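PDB 4LZK: PixA inclusion body protein, which is of unknown function but belongs to the PixA family of bacterial inclusion body proteins, and so may accumulate in intracellular inclusions. Local coordinates for residues P61-S66 with L72-N77. Residues are numbered along the deposited sequence; the frame is centred on the assembly and turned at random.
Sequences PGVSSS and LGLKLN
A single antiparallel beta bridge joins Ser64, in the loop after strand 53-57, to Lys75 on strand 72-76. Segment 61-66 runs along the side of this strand, which pairs in parallel with strand 172-186 through the backbone of Leu74 and Leu76. Ser64 and Lys75 form a hydrogen-bonded pair: Ser64 N donates to Lys75 O at 3.0 Å, and Lys75 N returns a bond to Ser64 O at 2.9 Å. Toward the connecting loop, Ser66 N donates to Leu72 O at 2.7 Å.

The apolar side chains gather on one face. Val63 CG1 stands anti to its own N (chi1 174°) and touches Leu74 CD1 at 4.1 Å, while CG2 lies beside Leu76 CB. Ile20 and Ile22 of strand 19-26 cover this face. Near the connecting loop, Leu72 CD1 presses tightly on Ser65 CB at 3.5 Å; Ser65 OG hydrogen-bonds to Asn57 OD1.

On the other face, the Lys75 chain runs past Ser64 OG, with CD 3.6 Å from it. That hydroxyl hydrogen-bonds to Gln183 OE1 of the second subunit. At the far end, Asn77 ND2 hydrogen-bonds to Asp80 OD2 and also reaches an in-plane lone pair of Pro61 O at 3.2 Å.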
loop_
_atom_site.group_PDB
_atom_site.type_symbol
_atom_site.label_atom_id
_atom_site.label_comp_id
_atom_site.label_asym_id
_atom_site.label_seq_id
_atom_site.Cartn_x
_atom_site.Cartn_y
_atom_site.Cartn_z
ATOM N N PRO C 61 13.632 12.288 -9.026
ATOM C CA PRO C 61 13.799 12.923 -7.695
ATOM C C PRO C 61 12.707 13.945 -7.405
ATOM O O PRO C 61 12.419 14.773 -8.243
ATOM C CB PRO C 61 15.191 13.570 -7.774
ATOM C CG PRO C 61 15.886 12.791 -8.859
ATOM C CD PRO C 61 14.818 12.477 -9.879
ATOM N N GLY C 62 12.034 13.818 -6.274
ATOM C CA GLY C 62 11.007 14.736 -5.869
ATOM C C GLY C 62 9.645 14.397 -6.479
ATOM O O GLY C 62 8.695 15.160 -6.368
ATOM N N VAL C 63 9.548 13.245 -7.133
ATOM C CA VAL C 63 8.322 12.799 -7.688
ATOM C C VAL C 63 7.834 11.577 -6.865
ATOM O O VAL C 63 8.597 10.704 -6.615
ATOM C CB VAL C 63 8.561 12.393 -9.146
ATOM C CG1 VAL C 63 7.316 11.788 -9.719
ATOM C CG2 VAL C 63 8.996 13.599 -9.940
ATOM N N SER C 64 6.586 11.537 -6.433
ATOM C CA SER C 64 6.043 10.319 -5.750
ATOM C C SER C 64 4.621 10.146 -6.199
ATOM O O SER C 64 4.021 11.053 -6.753
ATOM C CB SER C 64 6.083 10.469 -4.235
ATOM O OG SER C 64 5.219 11.535 -3.771
ATOM N N SER C 65 4.067 8.987 -5.941
ATOM C CA SER C 65 2.660 8.750 -6.248
ATOM C C SER C 65 2.202 7.534 -5.516
ATOM O O SER C 65 3.008 6.850 -4.866
ATOM C CB SER C 65 2.479 8.522 -7.745
ATOM O OG SER C 65 2.990 7.228 -8.074
ATOM N N SER C 66 0.914 7.249 -5.656
ATOM C CA SER C 66 0.282 6.040 -5.085
ATOM C C SER C 66 0.240 5.011 -6.189
ATOM O O SER C 66 -0.830 4.767 -6.791
ATOM C CB SER C 66 -1.180 6.348 -4.660
ATOM O OG SER C 66 -1.272 7.454 -3.738
ATOM N N LEU C 72 -3.894 8.151 -8.771
ATOM C CA LEU C 72 -2.474 8.465 -8.805
ATOM C C LEU C 72 -1.909 9.193 -7.579
ATOM O O LEU C 72 -0.948 8.702 -6.976
ATOM C CB LEU C 72 -2.025 9.109 -10.121
ATOM C CG LEU C 72 -0.484 9.053 -10.341
ATOM C CD1 LEU C 72 0.151 7.694 -10.209
ATOM C CD2 LEU C 72 -0.068 9.697 -11.653
ATOM N N GLY C 73 -2.480 10.334 -7.198
ATOM C CA GLY C 73 -1.911 11.084 -6.044
ATOM C C GLY C 73 -0.506 11.550 -6.377
ATOM O O GLY C 73 0.443 11.432 -5.568
ATOM N N LEU C 74 -0.309 12.064 -7.590
ATOM C CA LEU C 74 1.030 12.398 -8.072
ATOM C C LEU C 74 1.528 13.650 -7.358
ATOM O O LEU C 74 0.783 14.611 -7.167
ATOM C CB LEU C 74 0.987 12.695 -9.557
ATOM C CG LEU C 74 2.268 12.969 -10.270
ATOM C CD1 LEU C 74 3.261 11.808 -10.300
ATOM C CD2 LEU C 74 1.967 13.458 -11.709
ATOM N N LYS C 75 2.767 13.620 -6.947
ATOM C CA LYS C 75 3.377 14.827 -6.363
ATOM C C LYS C 75 4.639 15.068 -7.069
ATOM O O LYS C 75 5.476 14.199 -7.117
ATOM C CB LYS C 75 3.657 14.661 -4.894
ATOM C CG LYS C 75 2.403 14.630 -4.081
ATOM C CD LYS C 75 2.655 13.926 -2.808
ATOM C CE LYS C 75 1.723 14.362 -1.705
ATOM N NZ LYS C 75 2.365 15.518 -0.992
ATOM N N LEU C 76 4.818 16.250 -7.624
ATOM C CA LEU C 76 6.034 16.493 -8.362
ATOM C C LEU C 76 6.542 17.968 -8.202
ATOM O O LEU C 76 6.022 18.701 -7.389
ATOM C CB LEU C 76 5.843 16.073 -9.817
ATOM C CG LEU C 76 5.129 17.002 -10.826
ATOM C CD1 LEU C 76 4.628 16.234 -12.070
ATOM C CD2 LEU C 76 4.024 17.816 -10.300
ATOM N N ASN C 77 7.572 18.328 -8.924
ATOM C CA ASN C 77 8.167 19.671 -8.845
ATOM C C ASN C 77 7.612 20.615 -9.911
ATOM O O ASN C 77 7.486 20.212 -11.071
ATOM C CB ASN C 77 9.701 19.613 -8.938
ATOM C CG ASN C 77 10.302 18.496 -8.111
ATOM O OD1 ASN C 77 10.625 18.710 -6.926
ATOM N ND2 ASN C 77 10.463 17.265 -8.741
#